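PDB 2CVZ: 3-hydroxyisobutyrate dehydrogenase from Thermus thermophilus, which catalyses the NADP-dependent oxidation of 3-hydroxyisobutyrate, probably to methylmalonate semialdehyde, a step of valine catabolism. Local coordinates for residues 27-30 / 31-35; 170-173 / 174-178; 208-211 / 212-216; 227-230 / 231-235. All coordinates share one frame; numbering follows the deposited sequence.

Contact 1: 27-30 / 31-35; sequences LVWN and RTFEK. With NDP (NADPH dihydro-nicotinamide-adenine-dinucleotide phosphate), chain G.
The carboxamide of Asn30 ties the end of strand 26-29 to the turn that follows: Asn30 ND2 donates to Thr32 O at 2.8 Å, in its own amide plane but from above the carbonyl plane of Thr32. Lys35 N reaches the same oxygen from the opposite face. The amide is closely held elsewhere too. Its second N-H runs to NDP O2X (Asn30 ND2 to O2X 3.0 Å), while Asn30 OD1 accepts from the ribose hydroxyl O3B at 2.8 Å and also from Leu9 N of the glycine-rich loop. This is the strand-to-helix turn of a Rossmann-type beta-alpha-beta unit, where the adenosine ribose is read, and here it also takes the 2'-phosphate that distinguishes NADP(H). Thr32 OG1 donates to NDP O1X at 2.7 Å. Arg31 is exposed to solvent, yet its guanidinium is bound to the phosphate, NE to O1X (177°) and NH2 to O3X; a bend at chi3 (56°) lays one face over the adenine at N7A. Packing is looser at Trp29 and Phe33: Trp29 presents one face to Arg31 N, its CH2 atom 3.6 Å away, and Phe33 CE2 stays 4.1 Å from Trp29 CD1, the side chains crossing near a right angle.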
loop_
_atom_site.group_PDB
_atom_site.type_symbol
_atom_site.label_atom_id
_atom_site.label_comp_id
_atom_site.label_asym_id
_atom_site.label_seq_id
_atom_site.Cartn_x
_atom_site.Cartn_y
_atom_site.Cartn_z
ATOM N N LEU C 27 40.596 -15.405 -19.614
ATOM C CA LEU C 27 41.246 -15.394 -18.311
ATOM C C LEU C 27 40.142 -15.195 -17.277
ATOM O O LEU C 27 39.232 -14.392 -17.485
ATOM C CB LEU C 27 42.242 -14.235 -18.212
ATOM C CG LEU C 27 43.348 -14.121 -19.263
ATOM C CD1 LEU C 27 44.284 -12.987 -18.867
ATOM C CD2 LEU C 27 44.119 -15.435 -19.370
ATOM N N VAL C 28 40.202 -15.931 -16.173
ATOM C CA VAL C 28 39.187 -15.776 -15.142
ATOM C C VAL C 28 39.799 -15.620 -13.759
ATOM O O VAL C 28 40.875 -16.149 -13.471
ATOM C CB VAL C 28 38.198 -16.974 -15.109
ATOM C CG1 VAL C 28 37.385 -17.018 -16.393
ATOM C CG2 VAL C 28 38.957 -18.283 -14.916
ATOM N N TRP C 29 39.107 -14.867 -12.911
ATOM C CA TRP C 29 39.548 -14.646 -11.543
ATOM C C TRP C 29 38.329 -14.597 -10.644
ATOM O O TRP C 29 37.271 -14.107 -11.044
ATOM C CB TRP C 29 40.310 -13.326 -11.412
ATOM C CG TRP C 29 40.713 -13.033 -9.992
ATOM C CD1 TRP C 29 41.846 -13.455 -9.355
ATOM C CD2 TRP C 29 39.959 -12.293 -9.021
ATOM N NE1 TRP C 29 41.844 -13.023 -8.047
ATOM C CE2 TRP C 29 40.697 -12.308 -7.817
ATOM C CE3 TRP C 29 38.729 -11.619 -9.051
ATOM C CZ2 TRP C 29 40.246 -11.673 -6.650
ATOM C CZ3 TRP C 29 38.280 -10.987 -7.891
ATOM C CH2 TRP C 29 39.041 -11.020 -6.708
ATOM N N ASN C 30 38.483 -15.116 -9.433
ATOM C CA ASN C 30 37.414 -15.117 -8.450
ATOM C C ASN C 30 38.043 -14.973 -7.069
ATOM O O ASN C 30 39.117 -15.519 -6.810
ATOM C CB ASN C 30 36.612 -16.418 -8.519
ATOM C CG ASN C 30 35.341 -16.361 -7.692
ATOM O OD1 ASN C 30 34.450 -15.557 -7.963
ATOM N ND2 ASN C 30 35.253 -17.213 -6.675
ATOM N N ARG C 31 37.378 -14.227 -6.192
ATOM C CA ARG C 31 37.859 -14.011 -4.832
ATOM C C ARG C 31 38.197 -15.360 -4.209
ATOM O O ARG C 31 39.290 -15.552 -3.678
ATOM C CB ARG C 31 36.785 -13.297 -4.012
ATOM C CG ARG C 31 37.161 -13.041 -2.573
ATOM C CD ARG C 31 36.089 -12.220 -1.877
ATOM N NE ARG C 31 34.775 -12.852 -1.951
ATOM C CZ ARG C 31 33.694 -12.400 -1.321
ATOM N NH1 ARG C 31 33.773 -11.313 -0.567
ATOM N NH2 ARG C 31 32.532 -13.031 -1.447
ATOM N N THR C 32 37.244 -16.285 -4.263
ATOM C CA THR C 32 37.457 -17.637 -3.756
ATOM C C THR C 32 38.057 -18.344 -4.969
ATOM O O THR C 32 37.334 -18.905 -5.793
ATOM C CB THR C 32 36.123 -18.307 -3.365
ATOM O OG1 THR C 32 35.486 -17.540 -2.335
ATOM C CG2 THR C 32 36.363 -19.723 -2.860
ATOM N N PHE C 33 39.382 -18.297 -5.076
ATOM C CA PHE C 33 40.093 -18.865 -6.215
ATOM C C PHE C 33 39.802 -20.311 -6.604
ATOM O O PHE C 33 39.909 -20.657 -7.778
ATOM C CB PHE C 33 41.600 -18.684 -6.035
ATOM C CG PHE C 33 42.352 -18.602 -7.329
ATOM C CD1 PHE C 33 43.300 -19.560 -7.666
ATOM C CD2 PHE C 33 42.103 -17.561 -8.220
ATOM C CE1 PHE C 33 43.992 -19.484 -8.871
ATOM C CE2 PHE C 33 42.787 -17.475 -9.427
ATOM C CZ PHE C 33 43.735 -18.438 -9.754
ATOM N N GLU C 34 39.446 -21.159 -5.644
ATOM C CA GLU C 34 39.144 -22.551 -5.974
ATOM C C GLU C 34 38.117 -22.589 -7.105
ATOM O O GLU C 34 38.126 -23.494 -7.941
ATOM C CB GLU C 34 38.590 -23.293 -4.753
ATOM C CG GLU C 34 39.591 -23.474 -3.618
ATOM C CD GLU C 34 40.112 -22.152 -3.071
ATOM O OE1 GLU C 34 39.288 -21.309 -2.658
ATOM O OE2 GLU C 34 41.348 -21.960 -3.051
ATOM N N LYS C 35 37.241 -21.589 -7.122
ATOM C CA LYS C 35 36.192 -21.472 -8.133
ATOM C C LYS C 35 36.807 -21.210 -9.509
ATOM O O LYS C 35 36.322 -21.710 -10.526
ATOM C CB LYS C 35 35.249 -20.322 -7.763
ATOM C CG LYS C 35 33.984 -20.244 -8.595
ATOM C CD LYS C 35 32.867 -21.086 -7.997
ATOM C CE LYS C 35 32.434 -20.539 -6.643
ATOM N NZ LYS C 35 31.226 -21.234 -6.115
HETATM P PA NDP G . 26.589 -14.721 -6.372
HETATM O O1A NDP G . 26.375 -16.081 -6.789
HETATM O O2A NDP G . 26.332 -14.234 -4.971
HETATM O O5B NDP G . 28.132 -14.372 -6.794
HETATM C C5B NDP G . 28.685 -13.089 -6.472
HETATM C C4B NDP G . 30.099 -13.166 -7.029
HETATM O O4B NDP G . 30.726 -11.901 -6.684
HETATM C C3B NDP G . 30.982 -14.259 -6.519
HETATM O O3B NDP G . 31.844 -14.713 -7.595
HETATM C C2B NDP G . 31.797 -13.627 -5.458
HETATM O O2B NDP G . 33.021 -14.256 -5.071
HETATM C C1B NDP G . 31.918 -12.233 -5.990
HETATM N N9A NDP G . 32.193 -11.236 -4.919
HETATM C C8A NDP G . 31.378 -10.870 -3.822
HETATM N N7A NDP G . 31.964 -9.943 -3.089
HETATM C C5A NDP G . 33.167 -9.682 -3.684
HETATM C C6A NDP G . 34.240 -8.807 -3.397
HETATM N N6A NDP G . 34.187 -8.005 -2.333
HETATM N N1A NDP G . 35.323 -8.790 -4.214
HETATM C C2A NDP G . 35.372 -9.606 -5.292
HETATM N N3A NDP G . 34.414 -10.467 -5.651
HETATM C C4A NDP G . 33.324 -10.458 -4.798
HETATM O O3 NDP G . 25.833 -13.726 -7.327
HETATM P PN NDP G . 24.908 -13.832 -8.626
HETATM O O1N NDP G . 23.723 -14.604 -8.240
HETATM O O2N NDP G . 25.843 -14.339 -9.684
HETATM O O5D NDP G . 24.642 -12.286 -8.919
HETATM C C5D NDP G . 25.711 -11.373 -9.333
HETATM C C4D NDP G . 25.025 -10.146 -10.008
HETATM O O4D NDP G . 24.155 -10.644 -11.021
HETATM C C3D NDP G . 24.118 -9.385 -9.035
HETATM O O3D NDP G . 24.239 -7.978 -9.288
HETATM C C2D NDP G . 22.741 -9.938 -9.294
HETATM O O2D NDP G . 21.764 -9.034 -8.808
HETATM C C1D NDP G . 22.852 -10.072 -10.871
HETATM N N1N NDP G . 21.877 -11.021 -11.490
HETATM C C2N NDP G . 21.625 -12.256 -10.830
HETATM C C3N NDP G . 20.680 -13.152 -11.479
HETATM C C7N NDP G . 20.367 -14.452 -10.876
HETATM O O7N NDP G . 19.359 -15.121 -11.180
HETATM N N7N NDP G . 21.192 -14.987 -9.956
HETATM C C4N NDP G . 20.089 -12.754 -12.686
HETATM C C5N NDP G . 20.350 -11.561 -13.296
HETATM C C6N NDP G . 21.244 -10.693 -12.702
HETATM P P2B NDP G . 33.108 -15.482 -4.120
HETATM O O1X NDP G . 34.465 -15.354 -3.551
HETATM O O2X NDP G . 32.913 -16.719 -4.923
HETATM O O3X NDP G . 32.038 -15.369 -3.035
HETATM O O HOH W 1 35.155 -12.778 -7.249
#

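Contact 2: 170-173 / 174-178; sequences ALLA and VNLWA
With chi1 at -63°, Asn175 CG stands anti to its own carbonyl carbon, which folds the carboxamide back over the preceding turn, where Asn175 CG lies 3.0 Å from Leu171 O. Leu176 takes the other course: its CG is anti to the backbone N (chi1 175°), and its CD2 comes alongside Leu172 CD1 at 4.5 Å, a light apolar touch one turn apart. Val174 CG2 lies 3.5 Å from Ala170 O. These side chains ride on regular alpha-helical bonds: Val174 N to Ala170 O (3.0 Å), Asn175 N to Leu171 O (2.9 Å), Leu176 N to Leu172 O (2.8 Å) and Trp177 N to Ala173 O (3.0 Å). Ala173 O has a further partner in Tyr260 OH, from helix 251-267. The segment is the middle of the long helix 160-188, buried on several sides. Helix 229-243 packs against Ala170 and Ala173, helix 276-284 meets Leu176 and Trp177, and Val174 packs on Val174 of a second subunit. Trp177 NE1 is hydrogen-bonded to Glu181 OE2 farther along the helix. Four i to i+4 bonds thus take up the main chain here, beneath a largely apolar surface that meets helices 229-243, 251-267 and 276-284 and the second subunit; Asn175 is the polar exception, a buried amide facing Asn175 and Gly205 of that subunit.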
loop_
_atom_site.group_PDB
_atom_site.type_symbol
_atom_site.label_atom_id
_atom_site.label_comp_id
_atom_site.label_asym_id
_atom_site.label_seq_id
_atom_site.Cartn_x
_atom_site.Cartn_y
_atom_site.Cartn_z
ATOM N N ALA C 170 11.829 -4.968 -10.743
ATOM C CA ALA C 170 10.755 -4.448 -9.908
ATOM C C ALA C 170 9.447 -5.049 -10.435
ATOM O O ALA C 170 8.563 -5.414 -9.663
ATOM C CB ALA C 170 10.706 -2.925 -9.982
ATOM N N LEU C 171 9.327 -5.163 -11.755
ATOM C CA LEU C 171 8.119 -5.739 -12.329
ATOM C C LEU C 171 8.026 -7.219 -11.967
ATOM O O LEU C 171 6.950 -7.714 -11.625
ATOM C CB LEU C 171 8.095 -5.561 -13.847
ATOM C CG LEU C 171 8.061 -4.117 -14.353
ATOM C CD1 LEU C 171 7.789 -4.121 -15.851
ATOM C CD2 LEU C 171 6.979 -3.327 -13.628
ATOM N N LEU C 172 9.152 -7.925 -12.040
ATOM C CA LEU C 172 9.172 -9.340 -11.683
ATOM C C LEU C 172 8.708 -9.485 -10.231
ATOM O O LEU C 172 7.873 -10.334 -9.914
ATOM C CB LEU C 172 10.590 -9.907 -11.850
ATOM C CG LEU C 172 10.928 -11.327 -11.367
ATOM C CD1 LEU C 172 11.140 -11.324 -9.872
ATOM C CD2 LEU C 172 9.823 -12.302 -11.760
ATOM N N ALA C 173 9.244 -8.636 -9.357
ATOM C CA ALA C 173 8.895 -8.670 -7.938
ATOM C C ALA C 173 7.392 -8.506 -7.719
ATOM O O ALA C 173 6.769 -9.280 -6.990
ATOM C CB ALA C 173 9.661 -7.576 -7.185
ATOM N N VAL C 174 6.809 -7.494 -8.346
ATOM C CA VAL C 174 5.378 -7.261 -8.215
ATOM C C VAL C 174 4.573 -8.432 -8.768
ATOM O O VAL C 174 3.639 -8.918 -8.130
ATOM C CB VAL C 174 4.958 -5.978 -8.957
ATOM C CG1 VAL C 174 3.449 -5.918 -9.070
ATOM C CG2 VAL C 174 5.474 -4.759 -8.215
ATOM N N ASN C 175 4.932 -8.884 -9.963
ATOM C CA ASN C 175 4.216 -9.988 -10.586
ATOM C C ASN C 175 4.229 -11.230 -9.707
ATOM O O ASN C 175 3.197 -11.868 -9.496
ATOM C CB ASN C 175 4.834 -10.323 -11.944
ATOM C CG ASN C 175 4.729 -9.176 -12.934
ATOM O OD1 ASN C 175 4.016 -8.197 -12.700
ATOM N ND2 ASN C 175 5.432 -9.297 -14.052
ATOM N N LEU C 176 5.409 -11.561 -9.193
ATOM C CA LEU C 176 5.592 -12.737 -8.355
ATOM C C LEU C 176 4.845 -12.661 -7.029
ATOM O O LEU C 176 4.189 -13.619 -6.624
ATOM C CB LEU C 176 7.086 -12.950 -8.098
ATOM C CG LEU C 176 7.508 -14.067 -7.139
ATOM C CD1 LEU C 176 7.034 -15.421 -7.656
ATOM C CD2 LEU C 176 9.024 -14.055 -7.008
ATOM N N TRP C 177 4.941 -11.522 -6.354
ATOM C CA TRP C 177 4.276 -11.362 -5.068
ATOM C C TRP C 177 2.756 -11.344 -5.183
ATOM O O TRP C 177 2.069 -12.008 -4.412
ATOM C CB TRP C 177 4.768 -10.090 -4.373
ATOM C CG TRP C 177 4.182 -9.901 -3.005
ATOM C CD1 TRP C 177 2.987 -9.314 -2.698
ATOM C CD2 TRP C 177 4.748 -10.330 -1.763
ATOM N NE1 TRP C 177 2.776 -9.350 -1.344
ATOM C CE2 TRP C 177 3.842 -9.968 -0.744
ATOM C CE3 TRP C 177 5.937 -10.987 -1.411
ATOM C CZ2 TRP C 177 4.082 -10.240 0.607
ATOM C CZ3 TRP C 177 6.176 -11.258 -0.065
ATOM C CH2 TRP C 177 5.251 -10.883 0.926
ATOM N N ALA C 178 2.230 -10.590 -6.146
ATOM C CA ALA C 178 0.785 -10.511 -6.330
ATOM C C ALA C 178 0.220 -11.888 -6.646
ATOM O O ALA C 178 -0.846 -12.262 -6.153
ATOM C CB ALA C 178 0.443 -9.532 -7.452
#

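Contact 3: 208-211 / 212-216; sequences NATE and NLIPQ
A short helix, 208-212, gives way to helix 214-219 through a wider pi-type turn, and the two residue ranges meet at this junction in the C-terminal, all-helical part of the chain. Asn208 and Asn212 are linked twice. Asn212 N donates to Asn208 O at 2.8 Å in a normal helical bond, and their side chains add Asn212 ND2 to Asn208 OD1 at 2.9 Å, an almost straight bond of 178°. Asn208 OD1 lies in the plane of the Asn212 amide, while the two amide planes stand 48° apart and the side chains cross at about a right angle. One residue on, the spacing changes. Ala209 O accepts from both Leu213 N, at 3.3 Å and from above the carbonyl plane, and Ile214 N, at 3.0 Å and nearly along the C=O axis; the second bond closes the wider turn. Pro215 offers no N-H to Thr210 O, and its ring carbons CG and CD both lie 3.0 Å from that oxygen. Glu211 O is met by a side chain: Gln216, bent at chi2 (76°), brings NE2 to it at 3.0 Å, in the carbonyl plane on a lone pair. On the buried side Ile214 packs against Leu197 and helix 160-188. Asn208 ND2 bonds to Ser204 O of a second subunit, which brings this turn to the subunit boundary. Side-chain amides therefore supplement the main-chain bonding on both sides of the proline: one side-chain bond reinforces the first turn and the other takes up the Glu211 carbonyl at its end.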
loop_
_atom_site.group_PDB
_atom_site.type_symbol
_atom_site.label_atom_id
_atom_site.label_comp_id
_atom_site.label_asym_id
_atom_site.label_seq_id
_atom_site.Cartn_x
_atom_site.Cartn_y
_atom_site.Cartn_z
ATOM N N ASN C 208 5.878 -14.115 -16.496
ATOM C CA ASN C 208 6.998 -15.039 -16.417
ATOM C C ASN C 208 6.989 -15.690 -15.033
ATOM O O ASN C 208 7.377 -16.845 -14.876
ATOM C CB ASN C 208 8.316 -14.293 -16.632
ATOM C CG ASN C 208 9.523 -15.102 -16.189
ATOM O OD1 ASN C 208 9.807 -16.167 -16.736
ATOM N ND2 ASN C 208 10.232 -14.603 -15.185
ATOM N N ALA C 209 6.534 -14.943 -14.029
ATOM C CA ALA C 209 6.481 -15.458 -12.663
ATOM C C ALA C 209 5.530 -16.646 -12.526
ATOM O O ALA C 209 5.874 -17.651 -11.905
ATOM C CB ALA C 209 6.064 -14.346 -11.696
ATOM N N THR C 210 4.334 -16.534 -13.097
ATOM C CA THR C 210 3.366 -17.621 -13.009
ATOM C C THR C 210 3.692 -18.755 -13.977
ATOM O O THR C 210 3.340 -19.907 -13.736
ATOM C CB THR C 210 1.922 -17.140 -13.306
ATOM O OG1 THR C 210 1.837 -16.656 -14.654
ATOM C CG2 THR C 210 1.519 -16.034 -12.342
ATOM N N GLU C 211 4.374 -18.424 -15.066
ATOM C CA GLU C 211 4.707 -19.422 -16.075
ATOM C C GLU C 211 5.956 -20.246 -15.788
ATOM O O GLU C 211 5.940 -21.469 -15.934
ATOM C CB GLU C 211 4.902 -18.757 -17.443
ATOM C CG GLU C 211 3.731 -17.942 -17.957
ATOM C CD GLU C 211 4.059 -17.218 -19.256
ATOM O OE1 GLU C 211 5.021 -16.416 -19.269
ATOM O OE2 GLU C 211 3.356 -17.448 -20.263
ATOM N N ASN C 212 7.028 -19.582 -15.367
ATOM C CA ASN C 212 8.301 -20.265 -15.160
ATOM C C ASN C 212 8.946 -20.289 -13.782
ATOM O O ASN C 212 10.048 -20.825 -13.638
ATOM C CB ASN C 212 9.314 -19.704 -16.157
ATOM C CG ASN C 212 8.757 -19.632 -17.568
ATOM O OD1 ASN C 212 8.308 -20.636 -18.117
ATOM N ND2 ASN C 212 8.777 -18.441 -18.156
ATOM N N LEU C 213 8.293 -19.719 -12.775
ATOM C CA LEU C 213 8.879 -19.715 -11.438
ATOM C C LEU C 213 8.042 -20.427 -10.387
ATOM O O LEU C 213 8.520 -21.341 -9.719
ATOM C CB LEU C 213 9.148 -18.279 -10.977
ATOM C CG LEU C 213 10.212 -17.478 -11.732
ATOM C CD1 LEU C 213 10.325 -16.080 -11.132
ATOM C CD2 LEU C 213 11.550 -18.191 -11.644
ATOM N N ILE C 214 6.789 -20.008 -10.244
ATOM C CA ILE C 214 5.908 -20.587 -9.242
ATOM C C ILE C 214 5.595 -22.073 -9.431
ATOM O O ILE C 214 5.693 -22.855 -8.488
ATOM C CB ILE C 214 4.594 -19.777 -9.149
ATOM C CG1 ILE C 214 4.920 -18.327 -8.763
ATOM C CG2 ILE C 214 3.666 -20.397 -8.117
ATOM C CD1 ILE C 214 3.715 -17.401 -8.706
ATOM N N PRO C 215 5.213 -22.486 -10.648
ATOM C CA PRO C 215 4.907 -23.908 -10.838
ATOM C C PRO C 215 6.105 -24.812 -10.563
ATOM O O PRO C 215 5.976 -25.849 -9.915
ATOM C CB PRO C 215 4.475 -23.979 -12.303
ATOM C CG PRO C 215 3.934 -22.615 -12.579
ATOM C CD PRO C 215 4.928 -21.721 -11.874
ATOM N N GLN C 216 7.269 -24.402 -11.054
ATOM C CA GLN C 216 8.494 -25.179 -10.913
ATOM C C GLN C 216 9.182 -25.130 -9.548
ATOM O O GLN C 216 9.828 -26.099 -9.145
ATOM C CB GLN C 216 9.506 -24.753 -11.986
ATOM C CG GLN C 216 9.012 -24.896 -13.426
ATOM C CD GLN C 216 8.029 -23.809 -13.834
ATOM O OE1 GLN C 216 7.733 -22.894 -13.063
ATOM N NE2 GLN C 216 7.522 -23.902 -15.064
#

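Contact 4: 227-230 / 231-235; sequences FALG and LLVKD. With NDP (NADPH dihydro-nicotinamide-adenine-dinucleotide phosphate), chain G.
Lys234 NZ is gripped from several sides: Asp235 OD1 at 2.7 Å in a salt bridge, the nicotinamide-ribose hydroxyls O2D of NDP at 3.1 Å and O3D at 3.2 Å, and Ser91 O from the nucleotide-binding domain. Asp235 OD1 receives the ammonium on its syn side, tilted 27° from the carboxylate plane. Bends at chi2 and chi3 carry the lysine chain round to this position. The other carboxylate oxygen turns to Phe227: Asp235 OD2 lies in the ring plane at its edge, 3.3 Å from Phe227 CZ, an approach to the electropositive ring hydrogens. With CG anti to the backbone N (chi1 177°), the phenyl ring swings back against the first turn of helix 229-243, where Phe227 CE1 meets Leu231 CB at 3.5 Å and Phe227 CE2 meets Leu232 CB at 3.8 Å. Phe227 CD1 lies 3.4 Å from NDP C7N of the cofactor carboxamide, and its CB is close to O7N. Ala228 is the N-cap residue, and its carbonyl accepts from Leu232 N at 3.2 Å, with a weak bond from Leu231 N besides. Leu231 CD1 packs by the cofactor's nicotinamide ribose. His273 meets the Phe227 ring edge-to-face, and Tyr260 covers Leu229 and Leu232. The start of this helix thus forms one wall of the nicotinamide end of the pocket. The geometry is consistent with Lys234, itself held by Asp235, fixing the ribose by presenting N-H groups to both O2D and O3D.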
loop_
_atom_site.group_PDB
_atom_site.type_symbol
_atom_site.label_atom_id
_atom_site.label_comp_id
_atom_site.label_asym_id
_atom_site.label_seq_id
_atom_site.Cartn_x
_atom_site.Cartn_y
_atom_site.Cartn_z
ATOM N N PHE C 227 18.862 -17.263 -7.290
ATOM C CA PHE C 227 18.983 -15.804 -7.206
ATOM C C PHE C 227 18.613 -15.356 -5.792
ATOM O O PHE C 227 17.446 -15.387 -5.413
ATOM C CB PHE C 227 18.053 -15.159 -8.239
ATOM C CG PHE C 227 18.041 -13.655 -8.209
ATOM C CD1 PHE C 227 19.220 -12.931 -8.066
ATOM C CD2 PHE C 227 16.847 -12.960 -8.369
ATOM C CE1 PHE C 227 19.211 -11.537 -8.085
ATOM C CE2 PHE C 227 16.828 -11.565 -8.390
ATOM C CZ PHE C 227 18.014 -10.856 -8.247
ATOM N N ALA C 228 19.615 -14.938 -5.025
ATOM C CA ALA C 228 19.419 -14.516 -3.640
ATOM C C ALA C 228 18.365 -13.428 -3.423
ATOM O O ALA C 228 18.331 -12.422 -4.133
ATOM C CB ALA C 228 20.755 -14.066 -3.043
ATOM N N LEU C 229 17.516 -13.644 -2.421
ATOM C CA LEU C 229 16.466 -12.697 -2.066
ATOM C C LEU C 229 17.099 -11.343 -1.739
ATOM O O LEU C 229 16.553 -10.290 -2.073
ATOM C CB LEU C 229 15.684 -13.224 -0.854
ATOM C CG LEU C 229 14.612 -12.336 -0.213
ATOM C CD1 LEU C 229 13.592 -11.918 -1.262
ATOM C CD2 LEU C 229 13.934 -13.100 0.928
ATOM N N GLY C 230 18.258 -11.380 -1.090
ATOM C CA GLY C 230 18.952 -10.154 -0.734
ATOM C C GLY C 230 19.304 -9.315 -1.949
ATOM O O GLY C 230 19.250 -8.082 -1.910
ATOM N N LEU C 231 19.673 -9.980 -3.038
ATOM C CA LEU C 231 20.021 -9.277 -4.263
ATOM C C LEU C 231 18.777 -8.659 -4.904
ATOM O O LEU C 231 18.838 -7.559 -5.458
ATOM C CB LEU C 231 20.703 -10.232 -5.246
ATOM C CG LEU C 231 22.103 -10.701 -4.836
ATOM C CD1 LEU C 231 22.621 -11.726 -5.843
ATOM C CD2 LEU C 231 23.041 -9.504 -4.766
ATOM N N LEU C 232 17.650 -9.359 -4.832
ATOM C CA LEU C 232 16.423 -8.824 -5.413
ATOM C C LEU C 232 16.017 -7.571 -4.647
ATOM O O LEU C 232 15.546 -6.604 -5.234
ATOM C CB LEU C 232 15.288 -9.851 -5.371
ATOM C CG LEU C 232 13.955 -9.339 -5.941
ATOM C CD1 LEU C 232 14.164 -8.819 -7.364
ATOM C CD2 LEU C 232 12.919 -10.452 -5.934
ATOM N N VAL C 233 16.197 -7.586 -3.330
ATOM C CA VAL C 233 15.853 -6.412 -2.540
ATOM C C VAL C 233 16.792 -5.278 -2.951
ATOM O O VAL C 233 16.372 -4.128 -3.083
ATOM C CB VAL C 233 15.981 -6.694 -1.027
ATOM C CG1 VAL C 233 15.790 -5.406 -0.233
ATOM C CG2 VAL C 233 14.931 -7.715 -0.607
ATOM N N LYS C 234 18.060 -5.609 -3.170
ATOM C CA LYS C 234 19.037 -4.610 -3.589
ATOM C C LYS C 234 18.584 -3.998 -4.916
ATOM O O LYS C 234 18.660 -2.783 -5.104
ATOM C CB LYS C 234 20.422 -5.253 -3.733
ATOM C CG LYS C 234 21.489 -4.370 -4.390
ATOM C CD LYS C 234 21.549 -4.571 -5.904
ATOM C CE LYS C 234 22.016 -5.978 -6.267
ATOM N NZ LYS C 234 22.087 -6.183 -7.744
ATOM N N ASP C 235 18.102 -4.843 -5.827
ATOM C CA ASP C 235 17.621 -4.368 -7.125
ATOM C C ASP C 235 16.421 -3.445 -6.946
ATOM O O ASP C 235 16.328 -2.402 -7.594
ATOM C CB ASP C 235 17.205 -5.537 -8.024
ATOM C CG ASP C 235 18.370 -6.415 -8.416
ATOM O OD1 ASP C 235 19.502 -5.899 -8.502
ATOM O OD2 ASP C 235 18.144 -7.620 -8.660
HETATM P PA NDP G . 26.589 -14.721 -6.372
HETATM O O1A NDP G . 26.375 -16.081 -6.789
HETATM O O2A NDP G . 26.332 -14.234 -4.971
HETATM O O5B NDP G . 28.132 -14.372 -6.794
HETATM C C5B NDP G . 28.685 -13.089 -6.472
HETATM C C4B NDP G . 30.099 -13.166 -7.029
HETATM O O4B NDP G . 30.726 -11.901 -6.684
HETATM C C3B NDP G . 30.982 -14.259 -6.519
HETATM O O3B NDP G . 31.844 -14.713 -7.595
HETATM C C2B NDP G . 31.797 -13.627 -5.458
HETATM O O2B NDP G . 33.021 -14.256 -5.071
HETATM C C1B NDP G . 31.918 -12.233 -5.990
HETATM N N9A NDP G . 32.193 -11.236 -4.919
HETATM C C8A NDP G . 31.378 -10.870 -3.822
HETATM N N7A NDP G . 31.964 -9.943 -3.089
HETATM C C5A NDP G . 33.167 -9.682 -3.684
HETATM C C6A NDP G . 34.240 -8.807 -3.397
HETATM N N6A NDP G . 34.187 -8.005 -2.333
HETATM N N1A NDP G . 35.323 -8.790 -4.214
HETATM C C2A NDP G . 35.372 -9.606 -5.292
HETATM N N3A NDP G . 34.414 -10.467 -5.651
HETATM C C4A NDP G . 33.324 -10.458 -4.798
HETATM O O3 NDP G . 25.833 -13.726 -7.327
HETATM P PN NDP G . 24.908 -13.832 -8.626
HETATM O O1N NDP G . 23.723 -14.604 -8.240
HETATM O O2N NDP G . 25.843 -14.339 -9.684
HETATM O O5D NDP G . 24.642 -12.286 -8.919
HETATM C C5D NDP G . 25.711 -11.373 -9.333
HETATM C C4D NDP G . 25.025 -10.146 -10.008
HETATM O O4D NDP G . 24.155 -10.644 -11.021
HETATM C C3D NDP G . 24.118 -9.385 -9.035
HETATM O O3D NDP G . 24.239 -7.978 -9.288
HETATM C C2D NDP G . 22.741 -9.938 -9.294
HETATM O O2D NDP G . 21.764 -9.034 -8.808
HETATM C C1D NDP G . 22.852 -10.072 -10.871
HETATM N N1N NDP G . 21.877 -11.021 -11.490
HETATM C C2N NDP G . 21.625 -12.256 -10.830
HETATM C C3N NDP G . 20.680 -13.152 -11.479
HETATM C C7N NDP G . 20.367 -14.452 -10.876
HETATM O O7N NDP G . 19.359 -15.121 -11.180
HETATM N N7N NDP G . 21.192 -14.987 -9.956
HETATM C C4N NDP G . 20.089 -12.754 -12.686
HETATM C C5N NDP G . 20.350 -11.561 -13.296
HETATM C C6N NDP G . 21.244 -10.693 -12.702
HETATM P P2B NDP G . 33.108 -15.482 -4.120
HETATM O O1X NDP G . 34.465 -15.354 -3.551
HETATM O O2X NDP G . 32.913 -16.719 -4.923
HETATM O O3X NDP G . 32.038 -15.369 -3.035
#

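How the contacts relate
Contacts 1 and 4 hold opposite ends of one NADPH molecule, the 2'-phosphate at 27-35 and the nicotinamide ribose at 227-235; their centres lie about 23 Å apart and their nearest atoms about 11 Å, so they are joined through the cofactor and not by touching. Contacts 2 and 3 do touch: Leu176 CA is 3.7 Å from Ala209 CB, and Leu172 CD2 is 3.9 Å from Leu213 CD1. Both also reach the second subunit. Contact 2 approaches contact 4 to about 4 Å between nearest atoms, placing the long helix just behind the pocket wall. The side chain of Leu172 is about 9 Å from NADPH, and that of Leu213 about 8 Å.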